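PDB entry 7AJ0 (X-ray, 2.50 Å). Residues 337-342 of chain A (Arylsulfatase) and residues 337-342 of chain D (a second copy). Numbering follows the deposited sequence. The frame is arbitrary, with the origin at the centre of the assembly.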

# COMPACT_ATOMS: atom_id res chain seq x y z
N GLY A 337 -15.00 -21.54 1.74
CA GLY A 337 -16.14 -21.23 0.91
C GLY A 337 -15.92 -19.94 0.13
O GLY A 337 -14.85 -19.35 0.13
N TYR A 338 -16.99 -19.51 -0.53
CA TYR A 338 -16.93 -18.37 -1.43
C TYR A 338 -18.04 -17.38 -1.13
O TYR A 338 -19.19 -17.78 -0.89
N SER A 339 -17.70 -16.10 -1.15
CA SER A 339 -18.67 -15.03 -1.04
C SER A 339 -18.27 -13.88 -1.95
O SER A 339 -17.08 -13.55 -2.05
N PRO A 340 -19.23 -13.25 -2.63
CA PRO A 340 -18.89 -12.12 -3.50
C PRO A 340 -18.56 -10.85 -2.73
O PRO A 340 -17.98 -9.93 -3.33
N TRP A 341 -18.88 -10.78 -1.44
CA TRP A 341 -18.72 -9.55 -0.69
C TRP A 341 -17.31 -9.42 -0.12
O TRP A 341 -16.51 -10.35 -0.15
N ARG A 342 -17.03 -8.24 0.42
CA ARG A 342 -15.71 -7.94 0.95
C ARG A 342 -15.46 -8.68 2.26
O ARG A 342 -16.37 -8.92 3.05
N GLY D 337 -22.69 -1.22 -13.51
CA GLY D 337 -23.21 -2.51 -13.15
C GLY D 337 -22.40 -3.14 -12.03
O GLY D 337 -21.55 -2.52 -11.39
N TYR D 338 -22.68 -4.42 -11.80
CA TYR D 338 -22.09 -5.16 -10.70
C TYR D 338 -21.56 -6.50 -11.18
O TYR D 338 -22.21 -7.19 -11.97
N SER D 339 -20.38 -6.87 -10.68
CA SER D 339 -19.82 -8.18 -10.90
C SER D 339 -19.08 -8.63 -9.65
O SER D 339 -18.37 -7.82 -9.02
N PRO D 340 -19.23 -9.89 -9.25
CA PRO D 340 -18.50 -10.37 -8.06
C PRO D 340 -17.01 -10.49 -8.27
O PRO D 340 -16.26 -10.55 -7.29
N TRP D 341 -16.55 -10.52 -9.52
CA TRP D 341 -15.16 -10.82 -9.80
C TRP D 341 -14.29 -9.58 -9.65
O TRP D 341 -14.77 -8.45 -9.53
N ARG D 342 -12.98 -9.80 -9.68
CA ARG D 342 -12.01 -8.73 -9.50
C ARG D 342 -11.94 -7.84 -10.74
O ARG D 342 -12.12 -8.30 -11.87

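Two tyrosine hydroxyls lie at the heart of this contact, yet no hydrogen bond crosses between the stretches. Tyr A338 OH sits 3.3 Å from Pro D340 CB, and Pro A340 CB lies the same 3.3 Å from Tyr D338 OH, so each phenol oxygen meets carbon rather than a polar partner in the other stretch. The example illustrates a general principle: when the same segment of two copies meets in a near-twofold way, contacts between unlike residues occur in pairs, while a residue near the centre can meet its own counterpart.

Here that residue is proline. Pro A340 and Pro D340 have the nearest CA atoms across the stretches, 4.9 Å from CA to CA, and their CB atoms approach to 3.6 Å. Both rings adopt the C-gamma endo pucker, and both CA-to-CB bonds point toward the other stretch, which lets two compact apolar groups meet without long side chains.

Tyr A338 and Tyr D338 also point toward the other stretch. With chi1 in the t well, at 156° and 157°, each extends its ring so that the hydroxyl reaches the proline and tryptophan of the other copy. Trp A341 and Trp D341 begin differently: their CA-to-CB bonds point away, but the m rotamer, with chi1 near -41° and chi2 near 133°, brings the far end of the indole back. Thus Trp A341 CZ3 lies 3.4 Å from Tyr D338 OH, and Tyr A338 OH is 3.4 Å from Trp D341 CZ3. The rings meet obliquely.

The serines take no part across the gap. Each instead accepts a weak hydrogen bond within its own stretch, from Trp A341 N to Ser A339 OG at 3.3 Å and from Trp D341 N to Ser D339 OG at 3.4 Å.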

# COMPACT_ATOMS: atom_id res chain seq x y z
CB TYR A 338 -17.04 -18.82 -2.89
CG TYR A 338 -17.55 -17.74 -3.81
CD1 TYR A 338 -16.74 -16.66 -4.16
CD2 TYR A 338 -18.84 -17.78 -4.32
CE1 TYR A 338 -17.21 -15.67 -5.00
CE2 TYR A 338 -19.31 -16.79 -5.16
CZ TYR A 338 -18.49 -15.74 -5.50
OH TYR A 338 -18.95 -14.74 -6.33
CB SER A 339 -18.80 -14.51 0.40
OG SER A 339 -19.66 -13.38 0.44
CB PRO A 340 -20.16 -11.93 -4.34
CG PRO A 340 -21.26 -12.41 -3.45
CD PRO A 340 -20.68 -13.55 -2.65
CB TRP A 341 -19.74 -9.47 0.44
CG TRP A 341 -21.11 -9.94 0.08
CD1 TRP A 341 -21.90 -10.80 0.80
CD2 TRP A 341 -21.86 -9.60 -1.09
NE1 TRP A 341 -23.09 -11.00 0.15
CE2 TRP A 341 -23.10 -10.28 -1.01
CE3 TRP A 341 -21.61 -8.79 -2.20
CZ2 TRP A 341 -24.08 -10.17 -1.99
CZ3 TRP A 341 -22.59 -8.68 -3.17
CH2 TRP A 341 -23.81 -9.36 -3.06
CB ARG A 342 -15.57 -6.43 1.16
CG ARG A 342 -14.26 -6.00 1.78
CD ARG A 342 -14.17 -4.48 1.82
NE ARG A 342 -12.88 -4.01 2.30
CZ ARG A 342 -12.49 -2.73 2.26
NH1 ARG A 342 -13.30 -1.81 1.76
NH2 ARG A 342 -11.30 -2.39 2.72
CB TYR D 338 -23.12 -5.40 -9.58
CG TYR D 338 -22.77 -6.58 -8.70
CD1 TYR D 338 -21.71 -6.52 -7.82
CD2 TYR D 338 -23.51 -7.75 -8.76
CE1 TYR D 338 -21.38 -7.60 -7.02
CE2 TYR D 338 -23.20 -8.84 -7.96
CZ TYR D 338 -22.13 -8.75 -7.09
OH TYR D 338 -21.81 -9.82 -6.29
CB SER D 339 -18.84 -8.20 -12.09
OG SER D 339 -18.25 -9.48 -12.22
CB PRO D 340 -19.13 -11.74 -7.79
CG PRO D 340 -19.56 -12.21 -9.14
CD PRO D 340 -20.02 -10.97 -9.88
CB TRP D 341 -15.00 -11.40 -11.20
CG TRP D 341 -16.04 -12.40 -11.59
CD1 TRP D 341 -16.73 -12.44 -12.76
CD2 TRP D 341 -16.52 -13.50 -10.80
NE1 TRP D 341 -17.60 -13.50 -12.76
CE2 TRP D 341 -17.49 -14.17 -11.57
CE3 TRP D 341 -16.22 -13.99 -9.53
CZ2 TRP D 341 -18.17 -15.30 -11.11
CZ3 TRP D 341 -16.89 -15.10 -9.07
CH2 TRP D 341 -17.85 -15.75 -9.86
CB ARG D 342 -10.63 -9.31 -9.21
CG ARG D 342 -9.50 -8.31 -9.16
CD ARG D 342 -8.21 -9.00 -8.75
NE ARG D 342 -7.11 -8.06 -8.52
CZ ARG D 342 -5.97 -8.38 -7.93
NH1 ARG D 342 -5.76 -9.62 -7.51
NH2 ARG D 342 -5.03 -7.47 -7.76